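Local coordinates for Lmo2125 protein (Listeria monocytogenes serovar 1/2a, PDB 5TU0) that binds maltose and probably delivers it, as a membrane-anchored lipoprotein, to a sugar uptake transporter of the cell membrane, at residues A[114-120]-A[235-241]; A[202-207]-A[359-365]; A[275-279]-A[291-296]. The protein carries 2 engineered substitutions. All coordinates share one frame. Where two conformers were deposited one is given. Residue numbers count along the deposited sequence, not the author numbering.

Contact 1: A[114-120]-A[235-241]. With GLC (alpha-D-glucopyranose), chain B.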
loop_
_atom_site.group_PDB
_atom_site.type_symbol
_atom_site.label_atom_id
_atom_site.label_comp_id
_atom_site.label_asym_id
_atom_site.label_seq_id
_atom_site.Cartn_x
_atom_site.Cartn_y
_atom_site.Cartn_z
ATOM N N GLU A 114 1.624 -5.241 1.897
ATOM C CA GLU A 114 2.232 -4.140 2.613
ATOM C C GLU A 114 1.186 -3.123 3.010
ATOM O O GLU A 114 0.129 -3.051 2.408
ATOM C CB GLU A 114 3.361 -3.479 1.819
ATOM C CG GLU A 114 2.989 -2.916 0.470
ATOM C CD GLU A 114 4.087 -2.031 -0.112
ATOM O OE1 GLU A 114 5.248 -2.059 0.395
ATOM O OE2 GLU A 114 3.779 -1.286 -1.068
ATOM N N THR A 115 1.480 -2.377 4.061
ATOM C CA THR A 115 0.595 -1.333 4.498
ATOM C C THR A 115 1.417 -0.418 5.385
ATOM O O THR A 115 2.582 -0.716 5.698
ATOM C CB THR A 115 -0.642 -1.876 5.258
ATOM O OG1 THR A 115 -1.566 -0.807 5.503
ATOM C CG2 THR A 115 -0.265 -2.505 6.588
ATOM N N LEU A 116 0.815 0.690 5.763
ATOM C CA LEU A 116 1.450 1.656 6.632
ATOM C C LEU A 116 1.640 1.110 8.043
ATOM O O LEU A 116 0.839 0.324 8.538
ATOM C CB LEU A 116 0.643 2.951 6.678
ATOM C CG LEU A 116 0.553 3.772 5.400
ATOM C CD1 LEU A 116 -0.236 5.045 5.679
ATOM C CD2 LEU A 116 1.926 4.124 4.857
ATOM N N VAL A 117 2.704 1.575 8.687
ATOM C CA VAL A 117 3.072 1.145 10.020
ATOM C C VAL A 117 3.567 2.359 10.803
ATOM O O VAL A 117 3.665 3.465 10.254
ATOM C CB VAL A 117 4.181 0.048 9.975
ATOM C CG1 VAL A 117 3.685 -1.202 9.248
ATOM C CG2 VAL A 117 5.453 0.554 9.303
ATOM N N LEU A 118 3.863 2.156 12.078
ATOM C CA LEU A 118 4.430 3.228 12.909
ATOM C C LEU A 118 5.922 2.947 13.138
ATOM O O LEU A 118 6.289 1.917 13.735
ATOM C CB LEU A 118 3.743 3.296 14.270
ATOM C CG LEU A 118 4.248 4.424 15.175
ATOM C CD1 LEU A 118 3.631 5.750 14.743
ATOM C CD2 LEU A 118 3.963 4.160 16.645
ATOM N N TYR A 119 6.779 3.832 12.640
ATOM C CA TYR A 119 8.216 3.755 12.909
ATOM C C TYR A 119 8.465 4.607 14.122
ATOM O O TYR A 119 7.836 5.655 14.264
ATOM C CB TYR A 119 9.045 4.346 11.778
ATOM C CG TYR A 119 9.110 3.502 10.544
ATOM C CD1 TYR A 119 10.005 2.444 10.463
ATOM C CD2 TYR A 119 8.315 3.790 9.434
ATOM C CE1 TYR A 119 10.082 1.665 9.327
ATOM C CE2 TYR A 119 8.397 3.029 8.289
ATOM C CZ TYR A 119 9.279 1.963 8.241
ATOM O OH TYR A 119 9.354 1.188 7.123
ATOM N N TYR A 120 9.357 4.170 15.007
ATOM C CA TYR A 120 9.720 4.998 16.176
ATOM C C TYR A 120 11.203 4.833 16.456
ATOM O O TYR A 120 11.839 3.852 16.027
ATOM C CB TYR A 120 8.866 4.690 17.428
ATOM C CG TYR A 120 9.157 3.370 18.098
ATOM C CD1 TYR A 120 8.653 2.181 17.586
ATOM C CD2 TYR A 120 9.935 3.310 19.264
ATOM C CE1 TYR A 120 8.932 0.973 18.197
ATOM C CE2 TYR A 120 10.211 2.098 19.883
ATOM C CZ TYR A 120 9.704 0.938 19.341
ATOM O OH TYR A 120 9.972 -0.268 19.939
ATOM N N ALA A 235 8.235 9.387 16.618
ATOM C CA ALA A 235 7.407 8.396 15.940
ATOM C C ALA A 235 6.715 9.002 14.731
ATOM O O ALA A 235 6.256 10.159 14.764
ATOM C CB ALA A 235 6.371 7.837 16.912
ATOM N N ILE A 236 6.639 8.222 13.651
ATOM C CA ILE A 236 5.993 8.697 12.451
ATOM C C ILE A 236 5.268 7.572 11.748
ATOM O O ILE A 236 5.603 6.385 11.925
ATOM C CB ILE A 236 7.007 9.278 11.407
ATOM C CG1 ILE A 236 7.980 8.201 10.892
ATOM C CG2 ILE A 236 7.813 10.413 11.997
ATOM C CD1 ILE A 236 8.875 8.678 9.761
ATOM N N LEU A 237 4.280 7.946 10.951
ATOM C CA LEU A 237 3.547 7.000 10.117
ATOM C C LEU A 237 4.394 6.832 8.860
ATOM O O LEU A 237 4.905 7.819 8.350
ATOM C CB LEU A 237 2.182 7.592 9.788
ATOM C CG LEU A 237 1.152 6.752 9.056
ATOM C CD1 LEU A 237 0.855 5.472 9.815
ATOM C CD2 LEU A 237 -0.106 7.584 8.875
ATOM N N GLY A 238 4.569 5.602 8.364
ATOM C CA GLY A 238 5.360 5.389 7.161
ATOM C C GLY A 238 5.127 4.044 6.526
ATOM O O GLY A 238 4.494 3.181 7.121
ATOM N N GLY A 239 5.630 3.863 5.308
ATOM C CA GLY A 239 5.475 2.585 4.618
ATOM C C GLY A 239 6.720 1.737 4.768
ATOM O O GLY A 239 7.766 2.259 5.105
ATOM N N PRO A 240 6.620 0.419 4.519
ATOM C CA PRO A 240 7.793 -0.473 4.614
ATOM C C PRO A 240 8.963 -0.037 3.727
ATOM O O PRO A 240 10.133 -0.281 4.057
ATOM C CB PRO A 240 7.238 -1.819 4.128
ATOM C CG PRO A 240 5.807 -1.769 4.479
ATOM C CD PRO A 240 5.388 -0.347 4.253
ATOM N N TRP A 241 8.645 0.626 2.620
ATOM C CA TRP A 241 9.673 1.092 1.671
ATOM C C TRP A 241 10.702 2.047 2.291
ATOM O O TRP A 241 11.804 2.153 1.786
ATOM C CB TRP A 241 9.027 1.750 0.433
ATOM C CG TRP A 241 8.084 2.873 0.756
ATOM C CD1 TRP A 241 8.407 4.177 0.961
ATOM C CD2 TRP A 241 6.660 2.776 0.925
ATOM N NE1 TRP A 241 7.273 4.902 1.250
ATOM C CE2 TRP A 241 6.188 4.068 1.229
ATOM C CE3 TRP A 241 5.738 1.718 0.845
ATOM C CZ2 TRP A 241 4.833 4.345 1.457
ATOM C CZ3 TRP A 241 4.381 1.997 1.064
ATOM C CH2 TRP A 241 3.948 3.302 1.371
HETATM C C1 GLC B . 8.185 3.961 -3.245
HETATM C C2 GLC B . 7.546 2.570 -3.189
HETATM C C3 GLC B . 6.045 2.596 -3.481
HETATM C C4 GLC B . 5.323 3.711 -2.733
HETATM C C5 GLC B . 6.050 5.040 -2.919
HETATM C C6 GLC B . 5.366 6.160 -2.139
HETATM O O1 GLC B . 8.321 4.393 -4.607
HETATM O O2 GLC B . 8.195 1.716 -4.138
HETATM O O3 GLC B . 5.468 1.342 -3.102
HETATM O O4 GLC B . 3.982 3.802 -3.235
HETATM O O5 GLC B . 7.413 4.908 -2.495
HETATM O O6 GLC B . 6.283 7.227 -1.861
#
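The ring of Y119 lies across the neighbouring strand. With chi1 m it extends from the I236 position over G238 to G239. Its OH donates a hydrogen bond to G239 O (2.8 Å), and the ring edge passes G238, where a CB would be tight. The backbones pair antiparallel. V117 N to G238 O and Y119 N to I236 O are both 2.9 Å, and each pair also bonds in the reverse direction. L118 (chi1 t, chi2 p) brings CD1 to 4.1 Å from A235 CB. L116 (m, t) sets CD1 4.0 Å from L237 CG and CD2 4.1 Å from W241 CH2. Beyond the strand, W241 takes chi1 p. This stands its indole beside E114, with E114 OE1 at the ring edge, 3.8 Å from W241 CE3. One indole face meets the sugar, with W241 CD1 3.7 Å from GLC O5. An aromatic face against a sugar, with an acid alongside, is typical of maltose-binding protein pockets; D70 and Y164 also line this one.

Contact 2: A[202-207]-A[359-365]. Engineered in segment 359-365: K359 (natural residue Met).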
loop_
_atom_site.group_PDB
_atom_site.type_symbol
_atom_site.label_atom_id
_atom_site.label_comp_id
_atom_site.label_asym_id
_atom_site.label_seq_id
_atom_site.Cartn_x
_atom_site.Cartn_y
_atom_site.Cartn_z
ATOM N N ALA A 202 -7.773 15.089 12.591
ATOM C CA ALA A 202 -6.554 15.489 11.866
ATOM C C ALA A 202 -6.293 16.994 11.970
ATOM O O ALA A 202 -5.157 17.425 12.169
ATOM C CB ALA A 202 -6.628 15.069 10.398
ATOM N N THR A 203 -7.363 17.776 11.848
ATOM C CA THR A 203 -7.273 19.212 11.880
ATOM C C THR A 203 -6.702 19.693 13.225
ATOM O O THR A 203 -5.967 20.686 13.255
ATOM C CB THR A 203 -8.651 19.835 11.549
ATOM O OG1 THR A 203 -9.050 19.420 10.218
ATOM C CG2 THR A 203 -8.617 21.340 11.586
ATOM N N LYS A 204 -7.017 18.986 14.311
ATOM C CA LYS A 204 -6.492 19.358 15.642
ATOM C C LYS A 204 -4.961 19.248 15.647
ATOM O O LYS A 204 -4.271 20.115 16.197
ATOM C CB LYS A 204 -7.078 18.482 16.759
ATOM C CG LYS A 204 -8.592 18.505 16.933
ATOM C CD LYS A 204 -9.144 19.837 17.394
ATOM C CE LYS A 204 -10.644 19.737 17.662
ATOM N NZ LYS A 204 -11.250 21.090 17.862
ATOM N N TRP A 205 -4.425 18.182 15.042
ATOM C CA TRP A 205 -2.966 18.029 14.954
ATOM C C TRP A 205 -2.352 19.141 14.098
ATOM O O TRP A 205 -1.383 19.784 14.512
ATOM C CB TRP A 205 -2.575 16.651 14.423
ATOM C CG TRP A 205 -2.676 15.563 15.475
ATOM C CD1 TRP A 205 -3.791 14.823 15.807
ATOM C CD2 TRP A 205 -1.614 15.092 16.321
ATOM N NE1 TRP A 205 -3.478 13.934 16.819
ATOM C CE2 TRP A 205 -2.153 14.080 17.150
ATOM C CE3 TRP A 205 -0.263 15.440 16.470
ATOM C CZ2 TRP A 205 -1.381 13.404 18.108
ATOM C CZ3 TRP A 205 0.496 14.778 17.419
ATOM C CH2 TRP A 205 -0.070 13.754 18.218
ATOM N N PHE A 206 -2.929 19.388 12.924
ATOM C CA PHE A 206 -2.429 20.476 12.046
ATOM C C PHE A 206 -2.452 21.851 12.690
ATOM O O PHE A 206 -1.467 22.615 12.596
ATOM C CB PHE A 206 -3.268 20.565 10.767
ATOM C CG PHE A 206 -2.949 19.505 9.779
ATOM C CD1 PHE A 206 -1.729 19.518 9.138
ATOM C CD2 PHE A 206 -3.885 18.531 9.439
ATOM C CE1 PHE A 206 -1.412 18.570 8.195
ATOM C CE2 PHE A 206 -3.566 17.561 8.512
ATOM C CZ PHE A 206 -2.334 17.583 7.878
ATOM N N GLN A 207 -3.572 22.155 13.346
ATOM C CA GLN A 207 -3.809 23.480 13.901
ATOM C C GLN A 207 -3.224 23.736 15.305
ATOM O O GLN A 207 -2.773 24.853 15.580
ATOM C CB GLN A 207 -5.313 23.786 13.858
ATOM C CG GLN A 207 -5.842 23.999 12.442
ATOM C CD GLN A 207 -5.352 25.313 11.825
ATOM O OE1 GLN A 207 -5.432 26.370 12.455
ATOM N NE2 GLN A 207 -4.861 25.255 10.582
ATOM N N LYS A 359 -8.791 17.164 2.563
ATOM C CA LYS A 359 -7.901 17.256 3.715
ATOM C C LYS A 359 -7.278 18.661 3.839
ATOM O O LYS A 359 -7.253 19.221 4.929
ATOM C CB LYS A 359 -6.787 16.205 3.655
ATOM C CG LYS A 359 -7.221 14.722 3.786
ATOM C CD LYS A 359 -7.965 14.342 5.090
ATOM C CE LYS A 359 -7.181 14.645 6.378
ATOM N NZ LYS A 359 -7.162 16.098 6.789
ATOM N N PHE A 360 -6.821 19.250 2.734
ATOM C CA PHE A 360 -6.135 20.525 2.817
ATOM C C PHE A 360 -6.985 21.695 3.291
ATOM O O PHE A 360 -6.524 22.495 4.134
ATOM C CB PHE A 360 -5.455 20.933 1.514
ATOM C CG PHE A 360 -4.707 22.243 1.643
ATOM C CD1 PHE A 360 -3.430 22.269 2.193
ATOM C CD2 PHE A 360 -5.296 23.443 1.272
ATOM C CE1 PHE A 360 -2.744 23.475 2.370
ATOM C CE2 PHE A 360 -4.625 24.651 1.456
ATOM C CZ PHE A 360 -3.341 24.659 1.986
ATOM N N ASP A 361 -8.189 21.825 2.742
ATOM C CA ASP A 361 -9.047 22.966 3.095
ATOM C C ASP A 361 -9.322 23.018 4.612
ATOM O O ASP A 361 -9.376 24.096 5.189
ATOM C CB ASP A 361 -10.333 22.977 2.278
ATOM C CG ASP A 361 -10.091 23.210 0.763
ATOM O OD1 ASP A 361 -8.958 23.540 0.344
ATOM O OD2 ASP A 361 -11.062 23.062 -0.010
ATOM N N ALA A 362 -9.447 21.844 5.234
ATOM C CA ALA A 362 -9.638 21.730 6.680
ATOM C C ALA A 362 -8.315 21.846 7.436
ATOM O O ALA A 362 -8.237 22.560 8.440
ATOM C CB ALA A 362 -10.332 20.425 7.024
ATOM N N ALA A 363 -7.273 21.173 6.953
ATOM C CA ALA A 363 -5.972 21.199 7.612
ATOM C C ALA A 363 -5.442 22.636 7.774
ATOM O O ALA A 363 -4.871 23.001 8.806
ATOM C CB ALA A 363 -4.981 20.348 6.832
ATOM N N SER A 364 -5.682 23.447 6.749
ATOM C CA SER A 364 -5.244 24.832 6.713
ATOM C C SER A 364 -6.158 25.818 7.438
ATOM O O SER A 364 -5.853 27.008 7.484
ATOM C CB SER A 364 -5.099 25.282 5.250
ATOM O OG SER A 364 -6.359 25.377 4.623
ATOM N N GLY A 365 -7.266 25.340 8.000
ATOM C CA GLY A 365 -8.214 26.225 8.680
ATOM C C GLY A 365 -9.011 27.103 7.728
ATOM O O GLY A 365 -9.622 28.084 8.155
#
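This is a helix-helix contact near the C-terminal end of helix 348-363, where it meets the last turns of helix 193-208. The site is partly buried and lies about 24 Å from the centre of the chain. The short axes approach to 9.5 Å and cross at -53°. The closest backbones are T203 and A363, with CA atoms 4.9 Å apart. Small side chains allow this approach. A363 CB sits over the face of the F206 ring, 3.6 Å from its centroid, as a CH-pi contact. T203 packs beside A362, with CG2 3.4 Å from A362 O. The T203 hydroxyl is bonded within its own helix, to I199 O.

One hydrogen bond joins the segments. Q207 folds its side chain (chi1 and chi2 both m) so that NE2 donates to A363 O at 2.9 Å. The same NE2 lies 3.4 Å from S364 C, against the turn that ends the helix. K359, an engineered residue that is Met in the natural sequence, curls its chain toward helix 193-208. Its NZ is buried 3.8 Å from A202 CB and has no polar partner in the model.

Beyond these segments, F206 also meets W210 edge-to-face, and A362 touches S372 of helix 369-387. The helix end is closed locally. S364 OG donates to F360 O at 2.9 Å and is also hydrogen-bonded with S366 OG. Separately, G365 takes positive phi, and its N donates to A362 O at 3.0 Å. This backbone turn is a Schellman motif, a common C-terminal helix cap, here docked on the side of a second helix.

Contact 3: A[275-279]-A[291-296]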
loop_
_atom_site.group_PDB
_atom_site.type_symbol
_atom_site.label_atom_id
_atom_site.label_comp_id
_atom_site.label_asym_id
_atom_site.label_seq_id
_atom_site.Cartn_x
_atom_site.Cartn_y
_atom_site.Cartn_z
ATOM N N GLY A 275 1.054 -8.589 -6.974
ATOM C CA GLY A 275 0.665 -9.899 -7.455
ATOM C C GLY A 275 1.419 -10.224 -8.740
ATOM O O GLY A 275 1.990 -9.339 -9.400
ATOM N N TRP A 276 1.441 -11.504 -9.078
ATOM C CA TRP A 276 1.993 -11.956 -10.326
ATOM C C TRP A 276 0.838 -11.964 -11.337
ATOM O O TRP A 276 -0.287 -12.367 -11.008
ATOM C CB TRP A 276 2.591 -13.359 -10.180
ATOM C CG TRP A 276 3.915 -13.374 -9.533
ATOM C CD1 TRP A 276 4.192 -13.535 -8.214
ATOM C CD2 TRP A 276 5.175 -13.236 -10.199
ATOM N NE1 TRP A 276 5.563 -13.524 -8.014
ATOM C CE2 TRP A 276 6.182 -13.318 -9.218
ATOM C CE3 TRP A 276 5.541 -13.042 -11.529
ATOM C CZ2 TRP A 276 7.541 -13.234 -9.532
ATOM C CZ3 TRP A 276 6.894 -12.950 -11.846
ATOM C CH2 TRP A 276 7.872 -13.044 -10.846
ATOM N N VAL A 277 1.113 -11.499 -12.552
ATOM C CA VAL A 277 0.106 -11.425 -13.598
ATOM C C VAL A 277 0.616 -12.061 -14.875
ATOM O O VAL A 277 1.829 -12.203 -15.049
ATOM C CB VAL A 277 -0.327 -9.971 -13.858
ATOM C CG1 VAL A 277 -0.842 -9.349 -12.560
ATOM C CG2 VAL A 277 0.806 -9.115 -14.429
ATOM N N VAL A 278 -0.317 -12.454 -15.747
ATOM C CA VAL A 278 -0.007 -13.112 -17.032
ATOM C C VAL A 278 -0.472 -12.235 -18.177
ATOM O O VAL A 278 -1.611 -11.771 -18.192
ATOM C CB VAL A 278 -0.715 -14.473 -17.147
ATOM C CG1 VAL A 278 -0.453 -15.121 -18.507
ATOM C CG2 VAL A 278 -0.288 -15.385 -16.014
ATOM N N SER A 279 0.415 -11.995 -19.136
ATOM C CA SER A 279 0.069 -11.232 -20.325
ATOM C C SER A 279 -1.073 -11.917 -21.084
ATOM O O SER A 279 -1.026 -13.123 -21.317
ATOM C CB SER A 279 1.287 -11.134 -21.241
ATOM O OG SER A 279 0.952 -10.585 -22.497
ATOM N N TRP A 291 3.499 -21.257 -13.488
ATOM C CA TRP A 291 4.452 -20.338 -12.825
ATOM C C TRP A 291 3.805 -19.590 -11.666
ATOM O O TRP A 291 4.389 -19.488 -10.601
ATOM C CB TRP A 291 5.069 -19.337 -13.815
ATOM C CG TRP A 291 5.978 -18.356 -13.134
ATOM C CD1 TRP A 291 5.658 -17.098 -12.712
ATOM C CD2 TRP A 291 7.331 -18.578 -12.741
ATOM N NE1 TRP A 291 6.734 -16.512 -12.097
ATOM C CE2 TRP A 291 7.778 -17.407 -12.101
ATOM C CE3 TRP A 291 8.211 -19.658 -12.866
ATOM C CZ2 TRP A 291 9.078 -17.277 -11.603
ATOM C CZ3 TRP A 291 9.509 -19.528 -12.372
ATOM C CH2 TRP A 291 9.924 -18.342 -11.743
ATOM N N LEU A 292 2.605 -19.052 -11.879
ATOM C CA LEU A 292 1.907 -18.360 -10.799
ATOM C C LEU A 292 1.688 -19.268 -9.575
ATOM O O LEU A 292 1.887 -18.837 -8.430
ATOM C CB LEU A 292 0.574 -17.762 -11.279
ATOM C CG LEU A 292 0.604 -16.315 -11.788
ATOM C CD1 LEU A 292 1.598 -16.128 -12.925
ATOM C CD2 LEU A 292 -0.784 -15.847 -12.211
ATOM N N ASP A 293 1.276 -20.513 -9.831
ATOM C CA ASP A 293 1.024 -21.506 -8.770
ATOM C C ASP A 293 2.317 -21.893 -8.062
ATOM O O ASP A 293 2.311 -22.188 -6.859
ATOM C CB ASP A 293 0.359 -22.772 -9.343
ATOM C CG ASP A 293 -1.070 -22.520 -9.843
ATOM O OD1 ASP A 293 -1.652 -21.457 -9.530
ATOM O OD2 ASP A 293 -1.612 -23.394 -10.555
ATOM N N TYR A 294 3.405 -21.943 -8.824
ATOM C CA TYR A 294 4.730 -22.223 -8.271
ATOM C C TYR A 294 5.248 -21.070 -7.387
ATOM O O TYR A 294 5.546 -21.255 -6.192
ATOM C CB TYR A 294 5.717 -22.448 -9.418
ATOM C CG TYR A 294 7.160 -22.653 -9.007
ATOM C CD1 TYR A 294 7.595 -23.881 -8.533
ATOM C CD2 TYR A 294 8.102 -21.629 -9.132
ATOM C CE1 TYR A 294 8.926 -24.085 -8.166
ATOM C CE2 TYR A 294 9.437 -21.828 -8.763
ATOM C CZ TYR A 294 9.838 -23.065 -8.281
ATOM O OH TYR A 294 11.147 -23.301 -7.900
ATOM N N VAL A 295 5.352 -19.878 -7.970
ATOM C CA VAL A 295 5.954 -18.741 -7.273
ATOM C C VAL A 295 5.153 -18.298 -6.036
ATOM O O VAL A 295 5.713 -17.677 -5.127
ATOM C CB VAL A 295 6.242 -17.556 -8.250
ATOM C CG1 VAL A 295 4.961 -16.847 -8.663
ATOM C CG2 VAL A 295 7.167 -16.528 -7.619
ATOM N N THR A 296 3.858 -18.631 -5.993
ATOM C CA THR A 296 3.014 -18.283 -4.845
ATOM C C THR A 296 2.814 -19.452 -3.863
ATOM O O THR A 296 2.021 -19.326 -2.925
ATOM C CB THR A 296 1.647 -17.656 -5.254
ATOM O OG1 THR A 296 0.879 -18.585 -6.031
ATOM C CG2 THR A 296 1.854 -16.397 -6.044
#
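A helix lies against a strand here, nearly antiparallel to it (166°), with the short axes 9.2 Å apart. No hydrogen bond crosses between the segments; the contact rests on side chains, above all W276. W291 comes first. Its indole edge points at the face of W276, a T-shaped stack with ring centroids 4.9 Å apart and planes at 76°. W291 NE1 lies 3.6 Å from W276 CZ3. L292 follows and fits beside the strand. Its CG is 3.9 Å from W276 CB, and its CD1 reaches 3.7 Å from V278 CG2. One turn on from W291, V295 returns to the indole. Its CG1 sits over the five-membered ring of W276, 3.5 Å from the centroid, as a CH-pi contact. T296 leaves the helix, yet its OG1 donates to L292 O at 2.6 Å, and its CG2 stays 4.3 Å from W276 CD1.

The contact is buried between several elements. Strand 272-278 pairs with strands 64-68 and 105-121. W276 also touches V13 and V15 of strand 10-15 and V23 of helix 17-34. V295 packs on Y22 and I26 of that helix, and W291 meets its F30 edge-to-face. W291 also touches V64 and L11. Helix 285-295 thus packs on strands 272-278, 64-68 and 10-15 and on helix 17-34.

In the fold
Contacts 1 and 3 reach the same mixed sheet, in which strands 105-121 and 272-278 are neighbours. Their centres are about 28 Å apart, and contact 1 closes before contact 3 opens along the chain. Contact 2 joins two helices instead. Its centre lies about 21 Å from that of contact 1 and about 43 Å from that of contact 3, on the opposite side of the chain's centre. Its segments alternate with those of contact 1, while contact 3 is nested inside the loop closed by contact 2. This is consistent with a chain that crosses between two lobes, as in other solute-binding proteins. Of the three, contact 1 supplies residues to the maltose pocket.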